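Local atomic coordinates of MDM10 isoform 1 (Saccharomyces cerevisiae, PDB entry 7BTX), a protein that helps tether the endoplasmic reticulum to mitochondria as part of the ERMES complex and takes part in late assembly of the TOM complex of the outer membrane. Residues 288-296 / 307-315; 67-78 / 138-149. All coordinates share one frame; numbering follows the deposited sequence.

In the fold
The chain starts with helix 5-16, which packs against part of interaction 2. Segment 67-78 then forms one strand of the barrel. Interaction 2 brings segment 138-149 back beside it and closes a long loop, most of which is not modelled. The chain continues through further antiparallel strands before it reaches 288-296. Interaction 1 closes a much shorter loop, ten residues long, with 307-315. The two loops follow one another and neither nest nor cross. The centres of interactions 1 and 2 lie about 34 Å apart, on opposite sides of the chain's centre. Interaction 2 joins neighbouring strands within one sheet. Interaction 1 carries the wall on toward strand 413-420.

Interaction 1: residues 288-296 / 307-315; sequences TNSTFCAKY and LSFGCEFWQ
T291 and E312 pair across two neighbouring antiparallel segments in the wall of a mitochondrial beta-barrel. The short link between the segments makes the pair hairpin-like. Three backbone hydrogen bonds span it. T291 N gives to E312 O over 3.0 Å. C293 N gives to G310 O over 2.8 Å, and S308 N gives to K295 O over 2.9 Å. CA-H...O contacts lie between them, such as F309 CA to C293 O. Y282 bonds the backbone of A294 on one flank, and L418 and W416 bond C311 and F313 on the other, so the contact continues the wall both ways.

The apolar contacts gather on the face of F292, A294, L307 and F309. F292 holds CG trans to its backbone N (chi1 177°), and this sends CZ to F309 CE1 at 3.5 Å. The two rings meet rim to rim, with neither over the other. A294 CB adds a methyl 3.7 Å from F309 CE1. L307 CD1 reaches the edge of the Y296 ring, whose OH bonds S305.

N289 lays its amide alongside the F313 ring, the planes 71° apart. N289 ND2 is 3.5 Å from F313 CE1, and N289 OD1 takes a weak bond from S290 N. An alanine here has no amide, which would probably leave S290 N without this weak partner and open a gap beside the F313 ring.

On the face of T291, C293 and E312, all three side chains touch L34. E312 CG lies 4.0 Å from T291 CB, and the two side chains point the same way. E312 OE1 forms a salt bridge with K417. The other oxygen, E312 OE2, accepts W314 NE1 at 3.0 Å (N-H...O 157°), in the indole plane but above the carboxylate plane.

Interaction 2: residues 67-78 / 138-149; sequences INGSLSYLYSDA and KKSLYYGRMYYP
Two hydroxyls grip the guanidinium group of R145 at its edge. R145 NE gives its hydrogen to S72 OG over 2.8 Å, almost perfectly straight at 179°. In the same guanidinium plane, R145 NH1 bonds Y147 OH at 2.7 Å. These two bonds fix the rotation of the flat group. S70 OG lies over one face and Y143 OH over the opposite face. R145 extends with CG trans to its backbone N (chi1 178°) and bends at chi3 to bring NE to the serine. Y143 OH bonds E154, which R145 also touches.

The backbones form a regular antiparallel ladder between barrel strands 68-76 and 140-147. L71 with M146, Y73 with G144 and Y75 with Y142 are hydrogen-bonded pairs, each bonded in both directions. D77 N to S140 O, at 2.9 Å, ends the ladder at one end. At the other end Y148 N gives a hydrogen bond to G69 O at 3.2 Å.

The Y148 ring folds back over G69 C and S70 N, with L71 CB at its edge, 3.5 Å from Y148 CE1. The Y148 OH bonds a polar side chain on the chain of another protein.

Y75 and Y142 run side by side on the face they share with Y73, Y75 CD2 being 3.8 Å from Y142 CD1. On the reverse face L74 CD1 packs on L141 CG at 4.0 Å, and V8 of helix 5-16 touches L74. The R145 face thus looks toward the N-terminal part of the chain. There the hydroxyls of S72 and Y147 hold the arginine, and the nearby carboxylate of E154 would probably offset part of its charge.

Interaction 1: residues 288-296 / 307-315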
loop_
_atom_site.group_PDB
_atom_site.type_symbol
_atom_site.label_atom_id
_atom_site.label_comp_id
_atom_site.label_asym_id
_atom_site.label_seq_id
_atom_site.Cartn_x
_atom_site.Cartn_y
_atom_site.Cartn_z
ATOM N N THR D 288 -47.059 6.823 11.284
ATOM C CA THR D 288 -47.257 5.532 10.637
ATOM C C THR D 288 -45.967 4.980 10.037
ATOM O O THR D 288 -45.863 3.772 9.802
ATOM C CB THR D 288 -48.349 5.640 9.569
ATOM O OG1 THR D 288 -48.575 4.352 8.983
ATOM C CG2 THR D 288 -47.972 6.642 8.488
ATOM N N ASN D 289 -44.980 5.837 9.788
ATOM C CA ASN D 289 -43.662 5.419 9.327
ATOM C C ASN D 289 -42.526 5.999 10.153
ATOM O O ASN D 289 -41.495 5.345 10.316
ATOM C CB ASN D 289 -43.480 5.797 7.851
ATOM C CG ASN D 289 -43.983 7.186 7.542
ATOM O OD1 ASN D 289 -44.362 7.935 8.440
ATOM N ND2 ASN D 289 -44.000 7.538 6.264
ATOM N N SER D 290 -42.691 7.209 10.683
ATOM C CA SER D 290 -41.655 7.826 11.500
ATOM C C SER D 290 -41.580 7.162 12.869
ATOM O O SER D 290 -42.567 6.621 13.369
ATOM C CB SER D 290 -41.938 9.317 11.658
ATOM O OG SER D 290 -40.986 9.925 12.508
ATOM N N THR D 291 -40.393 7.195 13.471
ATOM C CA THR D 291 -40.108 6.612 14.772
ATOM C C THR D 291 -39.287 7.644 15.562
ATOM O O THR D 291 -38.886 8.672 14.991
ATOM C CB THR D 291 -39.412 5.264 14.554
ATOM O OG1 THR D 291 -40.084 4.554 13.510
ATOM C CG2 THR D 291 -39.501 4.363 15.781
ATOM N N PHE D 292 -39.055 7.397 16.852
ATOM C CA PHE D 292 -38.340 8.342 17.704
ATOM C C PHE D 292 -37.710 7.626 18.894
ATOM O O PHE D 292 -38.248 6.619 19.361
ATOM C CB PHE D 292 -39.292 9.442 18.169
ATOM C CG PHE D 292 -38.671 10.423 19.113
ATOM C CD1 PHE D 292 -37.691 11.294 18.678
ATOM C CD2 PHE D 292 -39.063 10.470 20.440
ATOM C CE1 PHE D 292 -37.116 12.196 19.546
ATOM C CE2 PHE D 292 -38.492 11.371 21.315
ATOM C CZ PHE D 292 -37.520 12.234 20.866
ATOM N N CYS D 293 -36.573 8.118 19.391
ATOM C CA CYS D 293 -35.890 7.489 20.527
ATOM C C CYS D 293 -35.076 8.558 21.252
ATOM O O CYS D 293 -34.171 9.156 20.674
ATOM C CB CYS D 293 -34.998 6.345 20.080
ATOM S SG CYS D 293 -34.086 5.538 21.404
ATOM N N ALA D 294 -35.390 8.770 22.528
ATOM C CA ALA D 294 -34.690 9.766 23.334
ATOM C C ALA D 294 -34.049 9.099 24.550
ATOM O O ALA D 294 -34.641 8.970 25.621
ATOM C CB ALA D 294 -35.645 10.874 23.751
ATOM N N LYS D 295 -32.802 8.683 24.380
ATOM C CA LYS D 295 -32.083 8.056 25.480
ATOM C C LYS D 295 -31.473 9.111 26.386
ATOM O O LYS D 295 -30.708 9.961 25.928
ATOM C CB LYS D 295 -30.992 7.135 24.953
ATOM C CG LYS D 295 -30.037 6.662 26.024
ATOM C CD LYS D 295 -29.212 5.489 25.564
ATOM C CE LYS D 295 -28.016 5.945 24.771
ATOM N NZ LYS D 295 -27.144 4.805 24.389
ATOM N N TYR D 296 -31.792 9.050 27.673
ATOM C CA TYR D 296 -31.134 9.867 28.686
ATOM C C TYR D 296 -30.196 8.968 29.474
ATOM O O TYR D 296 -30.646 8.095 30.217
ATOM C CB TYR D 296 -32.135 10.538 29.619
ATOM C CG TYR D 296 -31.461 11.198 30.799
ATOM C CD1 TYR D 296 -30.633 12.297 30.619
ATOM C CD2 TYR D 296 -31.636 10.714 32.088
ATOM C CE1 TYR D 296 -30.008 12.901 31.686
ATOM C CE2 TYR D 296 -31.014 11.314 33.165
ATOM C CZ TYR D 296 -30.201 12.405 32.954
ATOM O OH TYR D 296 -29.578 13.011 34.019
ATOM N N LEU D 307 -27.635 13.037 26.545
ATOM C CA LEU D 307 -29.014 12.978 26.069
ATOM C C LEU D 307 -28.978 12.786 24.553
ATOM O O LEU D 307 -28.913 13.731 23.769
ATOM C CB LEU D 307 -29.808 14.222 26.458
ATOM C CG LEU D 307 -31.285 14.233 26.061
ATOM C CD1 LEU D 307 -32.072 13.263 26.911
ATOM C CD2 LEU D 307 -31.858 15.624 26.192
ATOM N N SER D 308 -29.044 11.527 24.133
ATOM C CA SER D 308 -29.042 11.220 22.717
ATOM C C SER D 308 -30.444 11.392 22.144
ATOM O O SER D 308 -31.422 11.577 22.865
ATOM C CB SER D 308 -28.514 9.812 22.486
ATOM O OG SER D 308 -27.176 9.702 22.933
ATOM N N PHE D 309 -30.537 11.339 20.824
ATOM C CA PHE D 309 -31.814 11.431 20.130
ATOM C C PHE D 309 -31.721 10.565 18.882
ATOM O O PHE D 309 -30.628 10.159 18.481
ATOM C CB PHE D 309 -32.149 12.893 19.803
ATOM C CG PHE D 309 -32.842 13.617 20.908
ATOM C CD1 PHE D 309 -34.189 13.413 21.147
ATOM C CD2 PHE D 309 -32.149 14.507 21.705
ATOM C CE1 PHE D 309 -34.832 14.082 22.170
ATOM C CE2 PHE D 309 -32.786 15.179 22.728
ATOM C CZ PHE D 309 -34.130 14.964 22.960
ATOM N N GLY D 310 -32.855 10.297 18.253
ATOM C CA GLY D 310 -32.879 9.499 17.045
ATOM C C GLY D 310 -34.265 9.495 16.450
ATOM O O GLY D 310 -35.235 9.224 17.153
ATOM N N CYS D 311 -34.376 9.806 15.166
ATOM C CA CYS D 311 -35.650 10.194 14.577
ATOM C C CYS D 311 -35.816 9.601 13.182
ATOM O O CYS D 311 -35.935 10.337 12.202
ATOM C CB CYS D 311 -35.774 11.716 14.550
ATOM S SG CYS D 311 -37.421 12.361 14.143
ATOM N N GLU D 312 -35.727 8.270 13.047
ATOM C CA GLU D 312 -35.732 7.697 11.702
ATOM C C GLU D 312 -37.067 7.880 10.987
ATOM O O GLU D 312 -38.126 7.955 11.615
ATOM C CB GLU D 312 -35.367 6.208 11.668
ATOM C CG GLU D 312 -36.498 5.217 11.867
ATOM C CD GLU D 312 -36.039 3.783 11.713
ATOM O OE1 GLU D 312 -34.839 3.564 11.463
ATOM O OE2 GLU D 312 -36.881 2.871 11.837
ATOM N N PHE D 313 -36.995 8.059 9.678
ATOM C CA PHE D 313 -38.165 8.247 8.846
ATOM C C PHE D 313 -38.123 7.254 7.694
ATOM O O PHE D 313 -37.057 6.946 7.158
ATOM C CB PHE D 313 -38.199 9.686 8.334
ATOM C CG PHE D 313 -39.386 10.014 7.482
ATOM C CD1 PHE D 313 -40.672 9.751 7.920
ATOM C CD2 PHE D 313 -39.213 10.616 6.245
ATOM C CE1 PHE D 313 -41.765 10.065 7.129
ATOM C CE2 PHE D 313 -40.300 10.931 5.452
ATOM C CZ PHE D 313 -41.577 10.654 5.896
ATOM N N TRP D 314 -39.289 6.737 7.323
ATOM C CA TRP D 314 -39.376 5.788 6.229
ATOM C C TRP D 314 -40.131 6.424 5.067
ATOM O O TRP D 314 -40.719 7.505 5.213
ATOM C CB TRP D 314 -40.038 4.498 6.714
ATOM C CG TRP D 314 -39.112 3.574 7.418
ATOM C CD1 TRP D 314 -38.673 3.683 8.700
ATOM C CD2 TRP D 314 -38.518 2.382 6.890
ATOM N NE1 TRP D 314 -37.831 2.642 9.003
ATOM C CE2 TRP D 314 -37.722 1.827 7.910
ATOM C CE3 TRP D 314 -38.581 1.731 5.655
ATOM C CZ2 TRP D 314 -36.994 0.655 7.732
ATOM C CZ3 TRP D 314 -37.856 0.566 5.483
ATOM C CH2 TRP D 314 -37.072 0.042 6.514
ATOM N N GLN D 315 -40.123 5.742 3.922
ATOM C CA GLN D 315 -40.906 6.100 2.746
ATOM C C GLN D 315 -40.922 4.890 1.823
ATOM O O GLN D 315 -40.074 4.003 1.946
ATOM C CB GLN D 315 -40.329 7.337 2.043
ATOM C CG GLN D 315 -41.263 8.063 1.062
ATOM C CD GLN D 315 -42.335 8.914 1.738
ATOM O OE1 GLN D 315 -43.199 8.409 2.455
ATOM N NE2 GLN D 315 -42.282 10.220 1.496
#

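Interaction 2: residues 67-78 / 138-149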
loop_
_atom_site.group_PDB
_atom_site.type_symbol
_atom_site.label_atom_id
_atom_site.label_comp_id
_atom_site.label_asym_id
_atom_site.label_seq_id
_atom_site.Cartn_x
_atom_site.Cartn_y
_atom_site.Cartn_z
ATOM N N ILE D 67 -9.493 -4.184 -3.337
ATOM C CA ILE D 67 -10.444 -5.275 -3.539
ATOM C C ILE D 67 -10.301 -6.343 -2.461
ATOM O O ILE D 67 -9.207 -6.865 -2.225
ATOM C CB ILE D 67 -10.278 -5.894 -4.944
ATOM C CG1 ILE D 67 -10.507 -4.822 -6.009
ATOM C CG2 ILE D 67 -11.203 -7.089 -5.134
ATOM C CD1 ILE D 67 -10.625 -5.339 -7.410
ATOM N N ASN D 68 -11.413 -6.639 -1.790
ATOM C CA ASN D 68 -11.511 -7.711 -0.809
ATOM C C ASN D 68 -12.576 -8.677 -1.295
ATOM O O ASN D 68 -13.171 -8.488 -2.356
ATOM C CB ASN D 68 -11.854 -7.173 0.585
ATOM C CG ASN D 68 -11.066 -5.944 0.949
ATOM O OD1 ASN D 68 -9.839 -5.955 0.956
ATOM N ND2 ASN D 68 -11.770 -4.865 1.247
ATOM N N GLY D 69 -12.846 -9.704 -0.506
ATOM C CA GLY D 69 -13.849 -10.675 -0.888
ATOM C C GLY D 69 -14.026 -11.706 0.197
ATOM O O GLY D 69 -13.298 -11.727 1.192
ATOM N N SER D 70 -15.010 -12.571 -0.015
ATOM C CA SER D 70 -15.342 -13.596 0.957
ATOM C C SER D 70 -16.072 -14.736 0.267
ATOM O O SER D 70 -16.813 -14.522 -0.691
ATOM C CB SER D 70 -16.200 -13.032 2.090
ATOM O OG SER D 70 -17.564 -13.022 1.732
ATOM N N LEU D 71 -15.848 -15.948 0.764
ATOM C CA LEU D 71 -16.560 -17.140 0.320
ATOM C C LEU D 71 -17.324 -17.694 1.506
ATOM O O LEU D 71 -16.717 -18.148 2.476
ATOM C CB LEU D 71 -15.603 -18.198 -0.224
ATOM C CG LEU D 71 -16.156 -19.436 -0.915
ATOM C CD1 LEU D 71 -16.665 -19.073 -2.258
ATOM C CD2 LEU D 71 -15.063 -20.457 -1.051
ATOM N N SER D 72 -18.644 -17.671 1.425
ATOM C CA SER D 72 -19.495 -18.158 2.492
ATOM C C SER D 72 -20.026 -19.535 2.137
ATOM O O SER D 72 -20.249 -19.848 0.972
ATOM C CB SER D 72 -20.663 -17.207 2.739
ATOM O OG SER D 72 -20.198 -15.931 3.124
ATOM N N TYR D 73 -20.209 -20.365 3.154
ATOM C CA TYR D 73 -20.931 -21.622 3.024
ATOM C C TYR D 73 -22.121 -21.535 3.959
ATOM O O TYR D 73 -21.984 -21.039 5.076
ATOM C CB TYR D 73 -20.043 -22.818 3.377
ATOM C CG TYR D 73 -20.770 -24.137 3.345
ATOM C CD1 TYR D 73 -21.047 -24.760 2.145
ATOM C CD2 TYR D 73 -21.184 -24.756 4.514
ATOM C CE1 TYR D 73 -21.717 -25.951 2.104
ATOM C CE2 TYR D 73 -21.860 -25.951 4.481
ATOM C CZ TYR D 73 -22.121 -26.542 3.272
ATOM O OH TYR D 73 -22.790 -27.738 3.220
ATOM N N LEU D 74 -23.284 -21.987 3.510
ATOM C CA LEU D 74 -24.485 -21.935 4.336
ATOM C C LEU D 74 -25.409 -23.080 3.957
ATOM O O LEU D 74 -25.968 -23.097 2.858
ATOM C CB LEU D 74 -25.197 -20.591 4.194
ATOM C CG LEU D 74 -26.606 -20.480 4.772
ATOM C CD1 LEU D 74 -26.570 -20.524 6.274
ATOM C CD2 LEU D 74 -27.255 -19.210 4.304
ATOM N N TYR D 75 -25.571 -24.029 4.870
ATOM C CA TYR D 75 -26.505 -25.134 4.718
ATOM C C TYR D 75 -27.393 -25.163 5.949
ATOM O O TYR D 75 -26.909 -24.958 7.064
ATOM C CB TYR D 75 -25.760 -26.457 4.551
ATOM C CG TYR D 75 -26.639 -27.664 4.725
ATOM C CD1 TYR D 75 -27.631 -27.959 3.804
ATOM C CD2 TYR D 75 -26.488 -28.502 5.817
ATOM C CE1 TYR D 75 -28.445 -29.055 3.962
ATOM C CE2 TYR D 75 -27.298 -29.602 5.985
ATOM C CZ TYR D 75 -28.274 -29.873 5.054
ATOM O OH TYR D 75 -29.083 -30.971 5.218
ATOM N N SER D 76 -28.684 -25.405 5.757
ATOM C CA SER D 76 -29.619 -25.471 6.867
ATOM C C SER D 76 -30.763 -26.430 6.572
ATOM O O SER D 76 -31.201 -26.570 5.429
ATOM C CB SER D 76 -30.184 -24.101 7.179
ATOM O OG SER D 76 -31.180 -23.759 6.238
ATOM N N ASP D 77 -31.252 -27.084 7.629
ATOM C CA ASP D 77 -32.410 -27.963 7.508
ATOM C C ASP D 77 -33.704 -27.181 7.360
ATOM O O ASP D 77 -34.666 -27.692 6.779
ATOM C CB ASP D 77 -32.522 -28.880 8.726
ATOM C CG ASP D 77 -31.306 -29.749 8.918
ATOM O OD1 ASP D 77 -30.301 -29.529 8.216
ATOM O OD2 ASP D 77 -31.355 -30.652 9.777
ATOM N N ALA D 78 -33.754 -25.963 7.895
ATOM C CA ALA D 78 -34.936 -25.117 7.784
ATOM C C ALA D 78 -35.077 -24.650 6.346
ATOM O O ALA D 78 -34.380 -23.729 5.913
ATOM C CB ALA D 78 -34.824 -23.928 8.732
ATOM N N LYS D 138 -36.244 -31.398 14.465
ATOM C CA LYS D 138 -35.043 -30.704 14.905
ATOM C C LYS D 138 -34.333 -30.102 13.702
ATOM O O LYS D 138 -33.922 -30.827 12.790
ATOM C CB LYS D 138 -34.119 -31.661 15.651
ATOM C CG LYS D 138 -34.775 -32.349 16.827
ATOM C CD LYS D 138 -33.989 -33.565 17.270
ATOM C CE LYS D 138 -32.574 -33.197 17.665
ATOM N NZ LYS D 138 -31.899 -34.321 18.364
ATOM N N LYS D 139 -34.187 -28.786 13.702
ATOM C CA LYS D 139 -33.516 -28.069 12.632
ATOM C C LYS D 139 -32.051 -27.850 12.978
ATOM O O LYS D 139 -31.621 -28.041 14.115
ATOM C CB LYS D 139 -34.201 -26.730 12.376
ATOM C CG LYS D 139 -35.661 -26.860 11.999
ATOM C CD LYS D 139 -35.819 -27.701 10.747
ATOM C CE LYS D 139 -37.227 -27.631 10.190
ATOM N NZ LYS D 139 -37.389 -28.557 9.041
ATOM N N SER D 140 -31.278 -27.460 11.971
ATOM C CA SER D 140 -29.874 -27.143 12.171
ATOM C C SER D 140 -29.451 -26.118 11.138
ATOM O O SER D 140 -30.077 -25.976 10.089
ATOM C CB SER D 140 -28.982 -28.382 12.075
ATOM O OG SER D 140 -29.269 -29.302 13.110
ATOM N N LEU D 141 -28.382 -25.394 11.453
ATOM C CA LEU D 141 -27.776 -24.448 10.529
ATOM C C LEU D 141 -26.275 -24.618 10.596
ATOM O O LEU D 141 -25.707 -24.673 11.686
ATOM C CB LEU D 141 -28.175 -23.005 10.848
ATOM C CG LEU D 141 -27.678 -21.898 9.917
ATOM C CD1 LEU D 141 -28.746 -20.892 9.733
ATOM C CD2 LEU D 141 -26.479 -21.180 10.494
ATOM N N TYR D 142 -25.642 -24.702 9.437
ATOM C CA TYR D 142 -24.196 -24.713 9.332
ATOM C C TYR D 142 -23.761 -23.550 8.461
ATOM O O TYR D 142 -24.262 -23.361 7.354
ATOM C CB TYR D 142 -23.695 -26.031 8.750
ATOM C CG TYR D 142 -24.065 -27.222 9.588
ATOM C CD1 TYR D 142 -25.234 -27.930 9.346
ATOM C CD2 TYR D 142 -23.254 -27.631 10.630
ATOM C CE1 TYR D 142 -25.578 -29.007 10.118
ATOM C CE2 TYR D 142 -23.589 -28.711 11.401
ATOM C CZ TYR D 142 -24.750 -29.392 11.142
ATOM O OH TYR D 142 -25.082 -30.471 11.918
ATOM N N TYR D 143 -22.835 -22.758 8.981
ATOM C CA TYR D 143 -22.402 -21.557 8.284
ATOM C C TYR D 143 -20.907 -21.425 8.477
ATOM O O TYR D 143 -20.413 -21.622 9.585
ATOM C CB TYR D 143 -23.132 -20.324 8.809
ATOM C CG TYR D 143 -22.547 -19.010 8.354
ATOM C CD1 TYR D 143 -22.803 -18.519 7.082
ATOM C CD2 TYR D 143 -21.754 -18.251 9.202
ATOM C CE1 TYR D 143 -22.275 -17.324 6.666
ATOM C CE2 TYR D 143 -21.219 -17.062 8.791
ATOM C CZ TYR D 143 -21.486 -16.603 7.527
ATOM O OH TYR D 143 -20.954 -15.407 7.131
ATOM N N GLY D 144 -20.192 -21.104 7.406
ATOM C CA GLY D 144 -18.784 -20.805 7.495
ATOM C C GLY D 144 -18.423 -19.778 6.445
ATOM O O GLY D 144 -19.090 -19.649 5.427
ATOM N N ARG D 145 -17.353 -19.043 6.710
ATOM C CA ARG D 145 -16.946 -17.991 5.796
ATOM C C ARG D 145 -15.459 -17.717 5.938
ATOM O O ARG D 145 -14.963 -17.553 7.050
ATOM C CB ARG D 145 -17.736 -16.716 6.058
ATOM C CG ARG D 145 -17.335 -15.569 5.193
ATOM C CD ARG D 145 -18.005 -14.328 5.650
ATOM N NE ARG D 145 -19.150 -13.995 4.827
ATOM C CZ ARG D 145 -19.736 -12.809 4.837
ATOM N NH1 ARG D 145 -19.275 -11.854 5.622
ATOM N NH2 ARG D 145 -20.775 -12.579 4.057
ATOM N N MET D 146 -14.751 -17.667 4.811
ATOM C CA MET D 146 -13.368 -17.211 4.790
ATOM C C MET D 146 -13.311 -15.868 4.079
ATOM O O MET D 146 -14.013 -15.658 3.089
ATOM C CB MET D 146 -12.427 -18.229 4.131
ATOM C CG MET D 146 -12.647 -18.524 2.667
ATOM S SD MET D 146 -11.412 -19.642 1.987
ATOM C CE MET D 146 -11.951 -21.210 2.650
ATOM N N TYR D 147 -12.537 -14.944 4.627
ATOM C CA TYR D 147 -12.241 -13.671 3.995
ATOM C C TYR D 147 -10.854 -13.737 3.392
ATOM O O TYR D 147 -9.867 -13.911 4.101
ATOM C CB TYR D 147 -12.285 -12.533 5.012
ATOM C CG TYR D 147 -13.620 -12.268 5.660
ATOM C CD1 TYR D 147 -14.016 -12.960 6.795
ATOM C CD2 TYR D 147 -14.465 -11.299 5.157
ATOM C CE1 TYR D 147 -15.224 -12.711 7.390
ATOM C CE2 TYR D 147 -15.673 -11.042 5.744
ATOM C CZ TYR D 147 -16.046 -11.743 6.863
ATOM O OH TYR D 147 -17.264 -11.480 7.440
ATOM N N TYR D 148 -10.767 -13.559 2.082
ATOM C CA TYR D 148 -9.482 -13.958 1.522
ATOM C C TYR D 148 -8.639 -12.932 0.769
ATOM O O TYR D 148 -8.118 -13.248 -0.306
ATOM C CB TYR D 148 -9.669 -15.168 0.610
ATOM C CG TYR D 148 -10.864 -15.122 -0.297
ATOM C CD1 TYR D 148 -11.925 -15.976 -0.089
ATOM C CD2 TYR D 148 -10.963 -14.198 -1.314
ATOM C CE1 TYR D 148 -13.010 -15.950 -0.902
ATOM C CE2 TYR D 148 -12.052 -14.166 -2.117
ATOM C CZ TYR D 148 -13.076 -15.036 -1.915
ATOM O OH TYR D 148 -14.175 -14.990 -2.734
ATOM N N PRO D 149 -8.458 -11.723 1.275
ATOM C CA PRO D 149 -7.098 -11.167 1.293
ATOM C C PRO D 149 -6.476 -11.468 2.643
ATOM O O PRO D 149 -5.259 -11.395 2.827
ATOM C CB PRO D 149 -7.305 -9.665 1.076
ATOM C CG PRO D 149 -8.697 -9.521 0.668
ATOM C CD PRO D 149 -9.463 -10.654 1.246
#